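Local coordinates for DUF4595 domain-containing protein (Bacteroides vulgatus, PDB 3TZG) that is of unknown function but folds as a porin-like, antiparallel beta barrel whose wall curls around a short helix and connecting loops, at residues A[66-71]-A[76-81]; A[161-166]-A[219-224]; A[102-107]-A[193-198]. One frame throughout, in Å; residues are numbered along the deposited sequence.

Interaction 1 of 3, residues A[66-71]-A[76-81]; sequences VTFQIG and RESRAR
Arg76 meets the end of segment 66-71 twice. Its backbone N donates to Gln69 O at 2.8 Å, and its side chain, bent at chi2 (-61°), carries NE back to Gly71 O. That carbonyl oxygen lies at the edge of the guanidinium, almost in its plane; on the acceptor's side NE sits well above the carbonyl plane, and NH2 adds a weak second bond. An alanine here removes the guanidinium, and the Gly71 and Lys72 carbonyls, the latter weakly bonded to NH2, would probably be left without that partner. At Glu77 the carbonyl O receives Gln69 N at 2.8 Å, so that Gln69 is gripped by two successive residues, consistent with a classic beta bulge. The side chains of this pair graze each other along their aliphatic parts, Glu77 CG lying 3.6 Å from Gln69 CB. Ser78 turns to the other side of the sheet, opposite Phe68 in a non-hydrogen-bonded pair, and its CB lies 3.7 Å from Phe68 CD1, while its OG is hydrogen-bonded to Tyr99 OH. The same Phe68 ring carries Val66 CG2 over one face, offset toward the rim. Arg79 faces Thr67 in a hydrogen-bonded pair: Thr67 N to Arg79 O is 2.9 Å, and Arg79 N to Thr67 O is 3.0 Å. Ala80, back on the side of Ser78, brings its CB to 3.9 Å from Val66 CB. The short strand segments run antiparallel at 171° as the two arms of a beta hairpin in the barrel wall. Strand 48-51 pairs with the other edge of 66-71, and strand 90-102 with the other edge of 76-81, while Val66 and Phe68 reach Asp182 and Tyr186, respectively, of helix 181-188.

Interaction 2 of 3, residues A[161-166]-A[219-224]; sequences NNINYQ and ANYRLD
The phenol ring of Tyr221 is met obliquely by Ile163, which touches it along the CD2-CE2 bond through two methyl groups. CG2 comes to 3.8 Å from Tyr221 CD2, and CD1 of the same isoleucine lies 3.9 Å from that ring carbon and 4.2 Å from CE2. Both methyls can reach the ring because Ile163 has CG1 beside its backbone N (chi1 -64°) and continues extended to CD1. The hydroxyl of Tyr221 is held by a hydrogen bond to Pro201 O, which fixes the far end of the ring. No hydrogen bond joins the two segments, and their closest CA atoms, of Ile163 and Tyr221, are 8.4 Å apart. The spacing reflects the barrel topology: the short, weakly bonded strand at about 163-164 and strand 213-224 both pair antiparallel with strand 199-208, and so flank it. Backbone hydrogen bonding links Ile163 to Leu200 and Ala219 to Asn202. Ile163 and Tyr221 therefore meet across the intervening strand, and both also pack on Leu200. Farther along, Leu223 makes a looser approach with a methyl, its CD2 lying 4.4 Å from Asn164 O. Leu223 also packs against Pro228 of the next strand, 227-235.

Interaction 3 of 3, residues A[102-107]-A[193-198]; sequences KGDTIF and QLRNRT
Asp104 and Arg195 face each other where a hairpin turn of the barrel wall meets the loop that follows helix 181-188. The turn is a type II' beta turn from Lys102 to Thr105, joining strands 90-102 and 105-114; Gly103 takes the position with positive phi, which favours glycine, and Asp104 follows it. At the base of the turn Lys102 N donates to Thr105 O at 3.0 Å. The charged part of the contact is a salt bridge between Asp104 OD1 and Arg195 NH1. The modelled separation is very short and, at this resolution, doubtful in detail, and the hydrogen bond within it is weak because the N-H points poorly at the oxygen. OD1 nonetheless lies at the guanidinium edge, near its plane, whereas the carboxylate is turned 61° from that plane, so the groups are not coplanar, as a two-pronged pairing would need; one oxygen meets one nitrogen. The chain of Arg195 runs out with CG opposite the backbone N (chi1 -179°) and bends at chi3, which turns the guanidinium back toward Asp104, whose OD2 lies alongside the bend, 3.8 Å from Arg195 CD. The apolar part is a methyl contact deeper in the fold: Ile106 CD1 and Leu194 CD1 are 3.8 Å apart, their side chains crossing at about a right angle. Ile106 is buried and packs also on Phe130 and Tyr101, while Leu194 touches Asn170. Further polar bonds tie the loop to its surroundings and shape its turn. Asn196 ND2 donates to Leu133 O, while OD1 accepts from Ala199 N and from Thr198 N; the bond from Thr198 N, at 3.0 Å with the donor tilted 20° from the carbonyl plane, makes an Asx turn.

All three contacts belong to the same barrel, whose function is unknown; no ligand or active site is assigned here. Interaction 1 joins neighbouring wall strands, interaction 2 spans an intervening strand, and interaction 3 links a hairpin turn to the loop after helix 181-188. Interactions 2 and 3 touch directly: Tyr165 N lies 3.0 Å from Thr198 O, probably a hydrogen bond, although the contact centres are about 20 Å apart. Segment 193-198 runs directly into strand 199-208, the strand that interaction 2 bridges. Interaction 1 lies on the opposite side of the chain's centre from interaction 2, with centres about 31 Å apart; its nearest atoms come within about 6 Å of interaction 3 without touching.

Interaction 1 of 3, residues A[66-71]-A[76-81]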
loop_
_atom_site.group_PDB
_atom_site.type_symbol
_atom_site.label_atom_id
_atom_site.label_comp_id
_atom_site.label_asym_id
_atom_site.label_seq_id
_atom_site.Cartn_x
_atom_site.Cartn_y
_atom_site.Cartn_z
ATOM N N VAL A 66 1.772 13.707 1.227
ATOM C CA VAL A 66 0.607 13.385 0.411
ATOM C C VAL A 66 -0.631 14.045 1.065
ATOM O O VAL A 66 -0.782 14.013 2.284
ATOM C CB VAL A 66 0.407 11.852 0.152
ATOM C CG1 VAL A 66 0.364 11.038 1.446
ATOM C CG2 VAL A 66 -0.827 11.582 -0.708
ATOM N N THR A 67 -1.484 14.667 0.252
ATOM C CA THR A 67 -2.733 15.231 0.735
ATOM C C THR A 67 -3.828 14.501 -0.026
ATOM O O THR A 67 -3.772 14.428 -1.250
ATOM C CB THR A 67 -2.762 16.766 0.603
ATOM O OG1 THR A 67 -1.616 17.317 1.260
ATOM C CG2 THR A 67 -4.051 17.388 1.174
ATOM N N PHE A 68 -4.765 13.886 0.699
ATOM C CA PHE A 68 -5.913 13.177 0.128
ATOM C C PHE A 68 -7.154 14.014 0.229
ATOM O O PHE A 68 -7.414 14.596 1.289
ATOM C CB PHE A 68 -6.166 11.837 0.831
ATOM C CG PHE A 68 -5.098 10.793 0.701
ATOM C CD1 PHE A 68 -5.135 9.867 -0.331
ATOM C CD2 PHE A 68 -4.102 10.673 1.662
ATOM C CE1 PHE A 68 -4.161 8.876 -0.437
ATOM C CE2 PHE A 68 -3.136 9.674 1.567
ATOM C CZ PHE A 68 -3.165 8.793 0.504
ATOM N N GLN A 69 -7.943 14.045 -0.842
ATOM C CA GLN A 69 -9.218 14.748 -0.860
ATOM C C GLN A 69 -10.305 13.716 -0.663
ATOM O O GLN A 69 -10.416 12.770 -1.459
ATOM C CB GLN A 69 -9.398 15.550 -2.159
ATOM C CG GLN A 69 -10.304 16.762 -2.014
ATOM C CD GLN A 69 -9.667 17.830 -1.154
ATOM O OE1 GLN A 69 -8.433 18.056 -1.185
ATOM N NE2 GLN A 69 -10.507 18.527 -0.391
ATOM N N ILE A 70 -11.056 13.865 0.442
ATOM C CA ILE A 70 -12.117 12.946 0.869
ATOM C C ILE A 70 -13.464 13.511 0.437
ATOM O O ILE A 70 -13.761 14.682 0.686
ATOM C CB ILE A 70 -12.059 12.685 2.415
ATOM C CG1 ILE A 70 -10.623 12.366 2.925
ATOM C CG2 ILE A 70 -13.089 11.655 2.873
ATOM C CD1 ILE A 70 -9.847 11.198 2.244
ATOM N N GLY A 71 -14.232 12.679 -0.246
ATOM C CA GLY A 71 -15.553 13.037 -0.743
ATOM C C GLY A 71 -16.488 11.856 -0.599
ATOM O O GLY A 71 -16.151 10.742 -1.028
ATOM N N ARG A 76 -11.039 10.670 -3.166
ATOM C CA ARG A 76 -11.459 10.853 -4.545
ATOM C C ARG A 76 -10.267 11.190 -5.444
ATOM O O ARG A 76 -10.292 10.885 -6.640
ATOM C CB ARG A 76 -12.527 11.947 -4.619
ATOM C CG ARG A 76 -13.773 11.601 -3.814
ATOM C CD ARG A 76 -14.443 10.346 -4.325
ATOM N NE ARG A 76 -15.517 9.911 -3.438
ATOM C CZ ARG A 76 -16.341 8.908 -3.705
ATOM N NH1 ARG A 76 -16.216 8.220 -4.833
ATOM N NH2 ARG A 76 -17.305 8.590 -2.851
ATOM N N GLU A 77 -9.219 11.793 -4.852
ATOM C CA GLU A 77 -7.995 12.245 -5.524
ATOM C C GLU A 77 -6.923 12.597 -4.500
ATOM O O GLU A 77 -7.262 12.877 -3.350
ATOM C CB GLU A 77 -8.313 13.461 -6.408
ATOM C CG GLU A 77 -8.997 14.553 -5.628
ATOM C CD GLU A 77 -9.475 15.735 -6.421
ATOM O OE1 GLU A 77 -8.630 16.603 -6.734
ATOM O OE2 GLU A 77 -10.710 15.873 -6.577
ATOM N N SER A 78 -5.637 12.578 -4.903
ATOM C CA SER A 78 -4.516 12.920 -4.002
ATOM C C SER A 78 -3.365 13.592 -4.762
ATOM O O SER A 78 -3.235 13.400 -5.982
ATOM C CB SER A 78 -3.980 11.685 -3.283
ATOM O OG SER A 78 -3.146 10.909 -4.137
ATOM N N ARG A 79 -2.537 14.378 -4.037
ATOM C CA ARG A 79 -1.342 15.008 -4.574
ATOM C C ARG A 79 -0.206 14.739 -3.616
ATOM O O ARG A 79 -0.357 14.937 -2.406
ATOM C CB ARG A 79 -1.509 16.507 -4.865
ATOM C CG ARG A 79 -0.376 16.985 -5.765
ATOM C CD ARG A 79 -0.621 18.257 -6.515
ATOM N NE ARG A 79 0.459 18.403 -7.486
ATOM C CZ ARG A 79 0.535 19.373 -8.386
ATOM N NH1 ARG A 79 -0.404 20.310 -8.443
ATOM N NH2 ARG A 79 1.553 19.416 -9.237
ATOM N N ALA A 80 0.922 14.261 -4.159
ATOM C CA ALA A 80 2.090 13.910 -3.369
ATOM C C ALA A 80 3.362 14.465 -3.948
ATOM O O ALA A 80 3.491 14.639 -5.166
ATOM C CB ALA A 80 2.204 12.402 -3.282
ATOM N N ARG A 81 4.307 14.756 -3.059
ATOM C CA ARG A 81 5.653 15.163 -3.420
ATOM C C ARG A 81 6.537 14.007 -3.037
ATOM O O ARG A 81 6.447 13.524 -1.911
ATOM C CB ARG A 81 6.072 16.494 -2.781
ATOM C CG ARG A 81 7.488 16.886 -3.189
ATOM C CD ARG A 81 7.708 18.373 -3.163
ATOM N NE ARG A 81 6.901 19.036 -4.183
ATOM C CZ ARG A 81 6.890 20.345 -4.393
ATOM N NH1 ARG A 81 7.658 21.148 -3.671
ATOM N NH2 ARG A 81 6.114 20.862 -5.336
#

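Interaction 2 of 3, residues A[161-166]-A[219-224]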
loop_
_atom_site.group_PDB
_atom_site.type_symbol
_atom_site.label_atom_id
_atom_site.label_comp_id
_atom_site.label_asym_id
_atom_site.label_seq_id
_atom_site.Cartn_x
_atom_site.Cartn_y
_atom_site.Cartn_z
ATOM N N ASN A 161 -6.548 -20.844 2.368
ATOM C CA ASN A 161 -6.201 -21.180 3.756
ATOM C C ASN A 161 -7.138 -20.456 4.742
ATOM O O ASN A 161 -7.169 -20.823 5.911
ATOM C CB ASN A 161 -4.726 -20.851 4.067
ATOM C CG ASN A 161 -3.687 -21.726 3.382
ATOM O OD1 ASN A 161 -4.011 -22.704 2.695
ATOM N ND2 ASN A 161 -2.394 -21.407 3.588
ATOM N N ASN A 162 -7.920 -19.463 4.256
ATOM C CA ASN A 162 -8.899 -18.649 4.992
ATOM C C ASN A 162 -8.294 -18.070 6.278
ATOM O O ASN A 162 -8.768 -18.322 7.390
ATOM C CB ASN A 162 -10.187 -19.430 5.312
ATOM C CG ASN A 162 -11.196 -19.413 4.187
ATOM O OD1 ASN A 162 -10.950 -19.892 3.066
ATOM N ND2 ASN A 162 -12.363 -18.854 4.473
ATOM N N ILE A 163 -7.248 -17.260 6.084
ATOM C CA ILE A 163 -6.539 -16.522 7.122
ATOM C C ILE A 163 -7.299 -15.222 7.333
ATOM O O ILE A 163 -7.514 -14.448 6.397
ATOM C CB ILE A 163 -5.050 -16.324 6.750
ATOM C CG1 ILE A 163 -4.364 -17.713 6.667
ATOM C CG2 ILE A 163 -4.345 -15.422 7.791
ATOM C CD1 ILE A 163 -3.137 -17.779 5.892
ATOM N N ASN A 164 -7.777 -15.037 8.550
ATOM C CA ASN A 164 -8.555 -13.867 8.938
ATOM C C ASN A 164 -7.958 -13.262 10.175
ATOM O O ASN A 164 -7.398 -13.965 11.021
ATOM C CB ASN A 164 -10.034 -14.222 9.161
ATOM C CG ASN A 164 -10.701 -14.701 7.895
ATOM O OD1 ASN A 164 -11.044 -13.913 6.993
ATOM N ND2 ASN A 164 -10.849 -16.018 7.779
ATOM N N TYR A 165 -8.053 -11.949 10.256
ATOM C CA TYR A 165 -7.522 -11.209 11.371
ATOM C C TYR A 165 -8.505 -10.137 11.785
ATOM O O TYR A 165 -9.451 -9.824 11.048
ATOM C CB TYR A 165 -6.160 -10.595 10.989
ATOM C CG TYR A 165 -6.252 -9.373 10.090
ATOM C CD1 TYR A 165 -6.424 -9.505 8.716
ATOM C CD2 TYR A 165 -6.154 -8.089 10.612
ATOM C CE1 TYR A 165 -6.542 -8.395 7.890
ATOM C CE2 TYR A 165 -6.270 -6.966 9.792
ATOM C CZ TYR A 165 -6.452 -7.126 8.427
ATOM O OH TYR A 165 -6.543 -6.040 7.592
ATOM N N GLN A 166 -8.235 -9.542 12.944
ATOM C CA GLN A 166 -8.982 -8.414 13.469
ATOM C C GLN A 166 -7.971 -7.410 13.991
ATOM O O GLN A 166 -7.191 -7.744 14.880
ATOM C CB GLN A 166 -9.974 -8.854 14.540
ATOM C CG GLN A 166 -11.241 -7.989 14.623
ATOM C CD GLN A 166 -12.279 -8.331 13.572
ATOM O OE1 GLN A 166 -12.608 -7.514 12.704
ATOM N NE2 GLN A 166 -12.838 -9.540 13.639
ATOM N N ALA A 219 2.804 -16.072 1.576
ATOM C CA ALA A 219 2.716 -15.175 2.722
ATOM C C ALA A 219 2.540 -15.988 3.975
ATOM O O ALA A 219 1.729 -16.901 4.005
ATOM C CB ALA A 219 1.575 -14.206 2.546
ATOM N N ASN A 220 3.322 -15.708 4.981
ATOM C CA ASN A 220 3.272 -16.460 6.221
ATOM C C ASN A 220 2.966 -15.510 7.422
ATOM O O ASN A 220 3.667 -14.505 7.644
ATOM C CB ASN A 220 4.594 -17.220 6.420
ATOM C CG ASN A 220 4.562 -18.088 7.630
ATOM O OD1 ASN A 220 3.781 -19.045 7.703
ATOM N ND2 ASN A 220 5.313 -17.703 8.644
ATOM N N TYR A 221 1.907 -15.850 8.192
ATOM C CA TYR A 221 1.479 -15.019 9.295
ATOM C C TYR A 221 1.493 -15.758 10.613
ATOM O O TYR A 221 0.869 -16.817 10.705
ATOM C CB TYR A 221 0.048 -14.500 9.046
ATOM C CG TYR A 221 -0.205 -13.949 7.671
ATOM C CD1 TYR A 221 0.077 -12.617 7.371
ATOM C CD2 TYR A 221 -0.760 -14.744 6.672
ATOM C CE1 TYR A 221 -0.152 -12.099 6.099
ATOM C CE2 TYR A 221 -0.996 -14.238 5.396
ATOM C CZ TYR A 221 -0.692 -12.912 5.115
ATOM O OH TYR A 221 -0.906 -12.394 3.868
ATOM N N ARG A 222 2.127 -15.202 11.647
ATOM C CA ARG A 222 1.986 -15.777 12.986
ATOM C C ARG A 222 1.062 -14.869 13.758
ATOM O O ARG A 222 1.228 -13.638 13.737
ATOM C CB ARG A 222 3.284 -16.070 13.737
ATOM C CG ARG A 222 4.317 -14.989 13.812
ATOM C CD ARG A 222 5.600 -15.569 14.399
ATOM N NE ARG A 222 6.057 -16.774 13.689
ATOM C CZ ARG A 222 7.164 -17.444 14.002
ATOM N NH1 ARG A 222 7.952 -17.017 14.989
ATOM N NH2 ARG A 222 7.499 -18.544 13.325
ATOM N N LEU A 223 0.007 -15.488 14.324
ATOM C CA LEU A 223 -1.103 -14.818 14.991
ATOM C C LEU A 223 -1.067 -15.020 16.490
ATOM O O LEU A 223 -0.925 -16.147 16.967
ATOM C CB LEU A 223 -2.438 -15.349 14.433
ATOM C CG LEU A 223 -2.692 -15.181 12.924
ATOM C CD1 LEU A 223 -3.635 -16.231 12.439
ATOM C CD2 LEU A 223 -3.237 -13.807 12.573
ATOM N N ASP A 224 -1.180 -13.914 17.224
ATOM C CA ASP A 224 -1.240 -13.886 18.685
ATOM C C ASP A 224 -2.656 -13.496 19.042
ATOM O O ASP A 224 -3.056 -12.350 18.823
ATOM C CB ASP A 224 -0.182 -12.927 19.261
ATOM C CG ASP A 224 0.464 -13.359 20.566
ATOM O OD1 ASP A 224 -0.277 -13.604 21.547
ATOM O OD2 ASP A 224 1.714 -13.374 20.631
#

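Interaction 3 of 3, residues A[102-107]-A[193-198]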
loop_
_atom_site.group_PDB
_atom_site.type_symbol
_atom_site.label_atom_id
_atom_site.label_comp_id
_atom_site.label_asym_id
_atom_site.label_seq_id
_atom_site.Cartn_x
_atom_site.Cartn_y
_atom_site.Cartn_z
ATOM N N LYS A 102 -16.203 1.536 -9.231
ATOM C CA LYS A 102 -17.252 0.972 -10.102
ATOM C C LYS A 102 -17.604 -0.400 -9.520
ATOM O O LYS A 102 -16.887 -1.386 -9.702
ATOM C CB LYS A 102 -16.779 0.912 -11.568
ATOM C CG LYS A 102 -17.887 0.895 -12.608
ATOM C CD LYS A 102 -17.353 0.831 -14.069
ATOM C CE LYS A 102 -16.608 2.073 -14.542
ATOM N NZ LYS A 102 -16.109 1.964 -15.950
ATOM N N GLY A 103 -18.637 -0.405 -8.698
ATOM C CA GLY A 103 -19.013 -1.575 -7.933
ATOM C C GLY A 103 -18.022 -1.668 -6.801
ATOM O O GLY A 103 -17.818 -0.691 -6.068
ATOM N N ASP A 104 -17.333 -2.800 -6.706
ATOM C CA ASP A 104 -16.288 -2.927 -5.686
ATOM C C ASP A 104 -14.926 -2.462 -6.274
ATOM O O ASP A 104 -14.148 -1.851 -5.535
ATOM C CB ASP A 104 -16.207 -4.373 -5.140
ATOM C CG ASP A 104 -16.862 -4.605 -3.784
ATOM O OD1 ASP A 104 -16.985 -3.625 -3.005
ATOM O OD2 ASP A 104 -17.159 -5.789 -3.459
ATOM N N THR A 105 -14.674 -2.744 -7.619
ATOM C CA THR A 105 -13.478 -2.433 -8.434
ATOM C C THR A 105 -12.993 -0.994 -8.247
ATOM O O THR A 105 -13.809 -0.067 -8.240
ATOM C CB THR A 105 -13.771 -2.669 -9.905
ATOM O OG1 THR A 105 -14.444 -3.929 -10.025
ATOM C CG2 THR A 105 -12.514 -2.613 -10.788
ATOM N N ILE A 106 -11.650 -0.831 -8.061
ATOM C CA ILE A 106 -10.974 0.449 -7.824
ATOM C C ILE A 106 -9.975 0.702 -8.915
ATOM O O ILE A 106 -9.090 -0.114 -9.168
ATOM C CB ILE A 106 -10.277 0.518 -6.439
ATOM C CG1 ILE A 106 -11.214 0.114 -5.286
ATOM C CG2 ILE A 106 -9.654 1.893 -6.179
ATOM C CD1 ILE A 106 -10.514 -0.109 -3.968
ATOM N N PHE A 107 -10.095 1.875 -9.540
ATOM C CA PHE A 107 -9.184 2.384 -10.565
ATOM C C PHE A 107 -8.321 3.431 -9.931
ATOM O O PHE A 107 -8.854 4.367 -9.320
ATOM C CB PHE A 107 -9.965 2.953 -11.774
ATOM C CG PHE A 107 -10.805 1.929 -12.495
ATOM C CD1 PHE A 107 -12.094 1.640 -12.067
ATOM C CD2 PHE A 107 -10.280 1.198 -13.559
ATOM C CE1 PHE A 107 -12.852 0.658 -12.711
ATOM C CE2 PHE A 107 -11.027 0.199 -14.180
ATOM C CZ PHE A 107 -12.312 -0.058 -13.759
ATOM N N GLN A 193 -12.539 2.818 1.657
ATOM C CA GLN A 193 -13.689 2.335 2.432
ATOM C C GLN A 193 -14.096 0.929 1.898
ATOM O O GLN A 193 -15.249 0.668 1.567
ATOM C CB GLN A 193 -14.814 3.368 2.344
ATOM C CG GLN A 193 -15.824 3.379 3.459
ATOM C CD GLN A 193 -16.876 4.451 3.189
ATOM O OE1 GLN A 193 -17.451 4.565 2.083
ATOM N NE2 GLN A 193 -17.150 5.273 4.195
ATOM N N LEU A 194 -13.105 0.026 1.840
ATOM C CA LEU A 194 -13.203 -1.358 1.396
ATOM C C LEU A 194 -14.153 -2.187 2.264
ATOM O O LEU A 194 -14.111 -2.128 3.497
ATOM C CB LEU A 194 -11.815 -1.995 1.415
ATOM C CG LEU A 194 -10.881 -1.799 0.221
ATOM C CD1 LEU A 194 -10.746 -0.344 -0.214
ATOM C CD2 LEU A 194 -9.527 -2.405 0.528
ATOM N N ARG A 195 -14.993 -2.982 1.583
ATOM C CA ARG A 195 -16.011 -3.877 2.123
ATOM C C ARG A 195 -15.376 -4.963 3.062
ATOM O O ARG A 195 -15.974 -5.278 4.094
ATOM C CB ARG A 195 -16.766 -4.515 0.929
ATOM C CG ARG A 195 -17.904 -5.476 1.252
ATOM C CD ARG A 195 -18.737 -5.844 0.023
ATOM N NE ARG A 195 -19.965 -5.053 -0.095
ATOM C CZ ARG A 195 -20.098 -3.970 -0.855
ATOM N NH1 ARG A 195 -19.084 -3.540 -1.593
ATOM N NH2 ARG A 195 -21.248 -3.317 -0.894
ATOM N N ASN A 196 -14.166 -5.499 2.732
ATOM C CA ASN A 196 -13.515 -6.553 3.534
ATOM C C ASN A 196 -12.105 -6.148 3.945
ATOM O O ASN A 196 -11.171 -6.217 3.168
ATOM C CB ASN A 196 -13.481 -7.871 2.751
ATOM C CG ASN A 196 -12.989 -9.095 3.484
ATOM O OD1 ASN A 196 -12.050 -9.070 4.283
ATOM N ND2 ASN A 196 -13.556 -10.227 3.144
ATOM N N ARG A 197 -11.959 -5.812 5.212
ATOM C CA ARG A 197 -10.720 -5.381 5.854
ATOM C C ARG A 197 -10.259 -6.488 6.887
ATOM O O ARG A 197 -9.544 -6.206 7.853
ATOM C CB ARG A 197 -11.046 -4.019 6.520
ATOM C CG ARG A 197 -9.864 -3.144 6.892
ATOM C CD ARG A 197 -10.276 -1.758 7.408
ATOM N NE ARG A 197 -11.175 -1.780 8.570
ATOM C CZ ARG A 197 -10.798 -2.059 9.819
ATOM N NH1 ARG A 197 -9.541 -2.416 10.081
ATOM N NH2 ARG A 197 -11.684 -2.022 10.812
ATOM N N THR A 198 -10.599 -7.757 6.590
ATOM C CA THR A 198 -10.439 -8.929 7.432
ATOM C C THR A 198 -9.569 -10.051 6.827
ATOM O O THR A 198 -8.920 -10.763 7.586
ATOM C CB THR A 198 -11.877 -9.438 7.660
ATOM O OG1 THR A 198 -12.325 -8.823 8.850
ATOM C CG2 THR A 198 -12.017 -10.951 7.771
#